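Local coordinates for down syndrome cell adhesion molecule, isoform AK (Drosophila melanogaster, PDB 4WVR), which probably mediates isoform-specific homophilic cell adhesion, the crystallised part being its seventh immunoglobulin domain, at residues Lys42-Ser47 and Lys83-Asn88. Sequence-based numbering, arbitrary orientation.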
ATOM      1  N   LYS A  42      -5.717 -13.607  -1.869  1.00 32.23           N
ATOM      2  CA  LYS A  42      -5.786 -13.956  -0.457  1.00 32.87           C
ATOM      3  C   LYS A  42      -4.413 -13.915   0.194  1.00 29.53           C
ATOM      4  O   LYS A  42      -3.389 -13.893  -0.488  1.00 33.12           O
ATOM      5  CB  LYS A  42      -6.408 -15.339  -0.282  1.00 36.96           C
ATOM      6  CG  LYS A  42      -5.704 -16.423  -1.063  1.00 43.85           C
ATOM      7  CD  LYS A  42      -6.445 -17.742  -0.944  1.00 43.71           C
ATOM      8  CE  LYS A  42      -5.729 -18.841  -1.704  1.00 55.64           C
ATOM      9  NZ  LYS A  42      -6.459 -20.132  -1.589  1.00 63.43           N
ATOM     10  N   TRP A  43      -4.401 -13.909   1.523  1.00 29.25           N
ATOM     11  CA  TRP A  43      -3.169 -13.739   2.275  1.00 29.95           C
ATOM     12  C   TRP A  43      -2.929 -14.872   3.267  1.00 35.87           C
ATOM     13  O   TRP A  43      -3.872 -15.463   3.796  1.00 29.55           O
ATOM     14  CB  TRP A  43      -3.189 -12.407   3.027  1.00 30.11           C
ATOM     15  CG  TRP A  43      -3.203 -11.191   2.149  1.00 27.00           C
ATOM     16  CD1 TRP A  43      -4.292 -10.616   1.557  1.00 30.53           C
ATOM     17  CD2 TRP A  43      -2.077 -10.385   1.784  1.00 23.83           C
ATOM     18  NE1 TRP A  43      -3.912  -9.508   0.840  1.00 27.14           N
ATOM     19  CE2 TRP A  43      -2.556  -9.343   0.964  1.00 25.86           C
ATOM     20  CE3 TRP A  43      -0.707 -10.447   2.063  1.00 28.04           C
ATOM     21  CZ2 TRP A  43      -1.716  -8.371   0.423  1.00 21.61           C
ATOM     22  CZ3 TRP A  43       0.129  -9.476   1.527  1.00 27.08           C
ATOM     23  CH2 TRP A  43      -0.380  -8.454   0.715  1.00 23.12           C
ATOM     24  N   THR A  44      -1.658 -15.168   3.516  1.00 30.65           N
ATOM     25  CA  THR A  44      -1.287 -16.057   4.610  1.00 29.99           C
ATOM     26  C   THR A  44      -0.178 -15.431   5.450  1.00 30.11           C
ATOM     27  O   THR A  44       0.624 -14.638   4.953  1.00 30.98           O
ATOM     28  CB  THR A  44      -0.823 -17.446   4.104  1.00 33.76           C
ATOM     29  OG1 THR A  44       0.316 -17.298   3.247  1.00 33.66           O
ATOM     30  CG2 THR A  44      -1.938 -18.142   3.346  1.00 34.70           C
ATOM     31  N   LEU A  45      -0.164 -15.768   6.733  1.00 30.07           N
ATOM     32  CA  LEU A  45       0.928 -15.398   7.622  1.00 28.13           C
ATOM     33  C   LEU A  45       1.525 -16.671   8.197  1.00 40.56           C
ATOM     34  O   LEU A  45       0.877 -17.356   8.985  1.00 35.18           O
ATOM     35  CB  LEU A  45       0.446 -14.482   8.746  1.00 33.50           C
ATOM     36  CG  LEU A  45       1.462 -14.195   9.853  1.00 35.86           C
ATOM     37  CD1 LEU A  45       2.718 -13.553   9.277  1.00 37.55           C
ATOM     38  CD2 LEU A  45       0.854 -13.318  10.939  1.00 34.03           C
ATOM     39  N   ASN A  46       2.754 -16.984   7.794  1.00 39.36           N
ATOM     40  CA  ASN A  46       3.386 -18.253   8.147  1.00 39.36           C
ATOM     41  C   ASN A  46       2.492 -19.427   7.763  1.00 40.88           C
ATOM     42  O   ASN A  46       2.192 -20.293   8.587  1.00 46.43           O
ATOM     43  CB  ASN A  46       3.722 -18.294   9.637  1.00 36.92           C
ATOM     44  CG  ASN A  46       4.646 -17.168  10.050  1.00 35.79           C
ATOM     45  OD1 ASN A  46       5.647 -16.899   9.391  1.00 38.20           O
ATOM     46  ND2 ASN A  46       4.303 -16.493  11.137  1.00 41.84           N
ATOM     47  N   SER A  47       2.043 -19.401   6.508  1.00 39.52           N
ATOM     48  CA  SER A  47       1.286 -20.479   5.868  1.00 47.35           C
ATOM     49  C   SER A  47      -0.163 -20.625   6.340  1.00 43.24           C
ATOM     50  O   SER A  47      -0.926 -21.378   5.740  1.00 51.44           O
ATOM     51  CB  SER A  47       2.013 -21.816   6.046  1.00 52.87           C
ATOM     52  OG  SER A  47       3.328 -21.745   5.524  1.00 59.25           O
ATOM     53  N   LYS A  83       2.373 -13.778   2.809  1.00 25.73           N
ATOM     54  CA  LYS A  83       2.283 -14.186   1.421  1.00 27.43           C
ATOM     55  C   LYS A  83       0.982 -13.710   0.804  1.00 27.17           C
ATOM     56  O   LYS A  83      -0.086 -13.867   1.389  1.00 29.18           O
ATOM     57  CB  LYS A  83       2.399 -15.707   1.295  1.00 26.42           C
ATOM     58  CG  LYS A  83       2.336 -16.210  -0.140  1.00 35.21           C
ATOM     59  CD  LYS A  83       2.334 -17.730  -0.185  1.00 45.67           C
ATOM     60  CE  LYS A  83       3.557 -18.303   0.516  1.00 41.38           C
ATOM     61  NZ  LYS A  83       3.535 -19.793   0.531  1.00 50.39           N
ATOM     62  N   CYS A  84       1.084 -13.108  -0.372  1.00 28.50           N
ATOM     63  CA  CYS A  84      -0.091 -12.783  -1.161  1.00 29.92           C
ATOM     64  C   CYS A  84      -0.241 -13.805  -2.272  1.00 33.24           C
ATOM     65  O   CYS A  84       0.704 -14.049  -3.018  1.00 30.29           O
ATOM     66  CB  CYS A  84       0.010 -11.385  -1.758  1.00 29.40           C
ATOM     67  SG  CYS A  84      -1.392 -10.994  -2.822  1.00 32.39           S
ATOM     68  N   ILE A  85      -1.424 -14.402  -2.373  1.00 28.12           N
ATOM     69  CA  ILE A  85      -1.700 -15.380  -3.416  1.00 34.12           C
ATOM     70  C   ILE A  85      -2.774 -14.870  -4.370  1.00 32.49           C
ATOM     71  O   ILE A  85      -3.872 -14.511  -3.946  1.00 33.28           O
ATOM     72  CB  ILE A  85      -2.150 -16.727  -2.821  1.00 39.08           C
ATOM     73  CG1 ILE A  85      -1.141 -17.212  -1.779  1.00 33.95           C
ATOM     74  CG2 ILE A  85      -2.337 -17.760  -3.928  1.00 36.59           C
ATOM     75  CD1 ILE A  85      -1.613 -18.406  -0.988  1.00 40.61           C
ATOM     76  N   ALA A  86      -2.447 -14.839  -5.657  1.00 29.93           N
ATOM     77  CA  ALA A  86      -3.382 -14.400  -6.686  1.00 32.48           C
ATOM     78  C   ALA A  86      -3.746 -15.552  -7.615  1.00 42.70           C
ATOM     79  O   ALA A  86      -2.870 -16.162  -8.230  1.00 38.86           O
ATOM     80  CB  ALA A  86      -2.793 -13.253  -7.481  1.00 25.43           C
ATOM     81  N   GLU A  87      -5.040 -15.839  -7.721  1.00 41.30           N
ATOM     82  CA  GLU A  87      -5.517 -16.952  -8.535  1.00 41.23           C
ATOM     83  C   GLU A  87      -6.629 -16.560  -9.495  1.00 44.80           C
ATOM     84  O   GLU A  87      -7.534 -15.803  -9.146  1.00 34.68           O
ATOM     85  CB  GLU A  87      -6.023 -18.088  -7.644  1.00 39.65           C
ATOM     86  CG  GLU A  87      -4.980 -18.702  -6.740  1.00 56.90           C
ATOM     87  CD  GLU A  87      -5.600 -19.470  -5.586  1.00 67.29           C
ATOM     88  OE1 GLU A  87      -6.824 -19.350  -5.374  1.00 65.80           O
ATOM     89  OE2 GLU A  87      -4.860 -20.201  -4.899  1.00 74.58           O
ATOM     90  N   ASN A  88      -6.550 -17.088 -10.711  1.00 39.92           N
ATOM     91  CA  ASN A  88      -7.677 -17.065 -11.629  1.00 42.76           C
ATOM     92  C   ASN A  88      -7.902 -18.466 -12.196  1.00 55.98           C
ATOM     93  O   ASN A  88      -7.330 -19.440 -11.701  1.00 43.56           O
ATOM     94  CB  ASN A  88      -7.458 -16.044 -12.751  1.00 42.73           C
ATOM     95  CG  ASN A  88      -6.174 -16.280 -13.526  1.00 45.05           C
ATOM     96  OD1 ASN A  88      -5.551 -17.336 -13.425  1.00 48.96           O
ATOM     97  ND2 ASN A  88      -5.774 -15.287 -14.311  1.00 45.90           N
TER
HETATM   98  O   HOH W   1       1.035 -20.048   2.634  1.00 43.24           O
HETATM   99  O   HOH W   2       4.380 -19.126   3.756  1.00 47.64           O
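With CG of Trp43 beside its backbone N (chi1 -65°) and SG of Cys84 anti to its own N (chi1 177°), ring and sulfur meet on the inner face of one sheet of an immunoglobulin sandwich. This is the pairing of core tryptophan and disulfide known from the Ig fold: Cys84 bonds to Cys30 of the facing sheet. Cys84 CB stands over the six-membered ring, 3.8 Å from its centroid, in a CH-pi contact; Cys84 SG lies over the same ring, 4.4 Å from its centroid, a sulfur-aromatic contact. Trp43 NE1 is satisfied by Ser67 OG. An alanine in place of Trp43 would probably strip the indole from Cys84 CB and SG, opening a gap beside the disulfide, and leave Ser67 OG without this donor. Antiparallel hydrogen-bonded pairs Lys42-Ile85 and Thr44-Lys83 flank the non-hydrogen-bonded pair Trp43-Cys84; Ile85 N to Lys42 O is 2.8 Å and nearly straight. On the other face, the extended Lys42 chain crosses Ile85 and ends in a long salt bridge, Lys42 NZ to Glu87 OE2 3.7 Å. Thr44 and Lys83 lie side by side, Thr44 OG1 touching Lys83 CB at 3.3 Å, and a water 2.9 Å from Thr44 OG1 weakly accepts from Lys83 NZ.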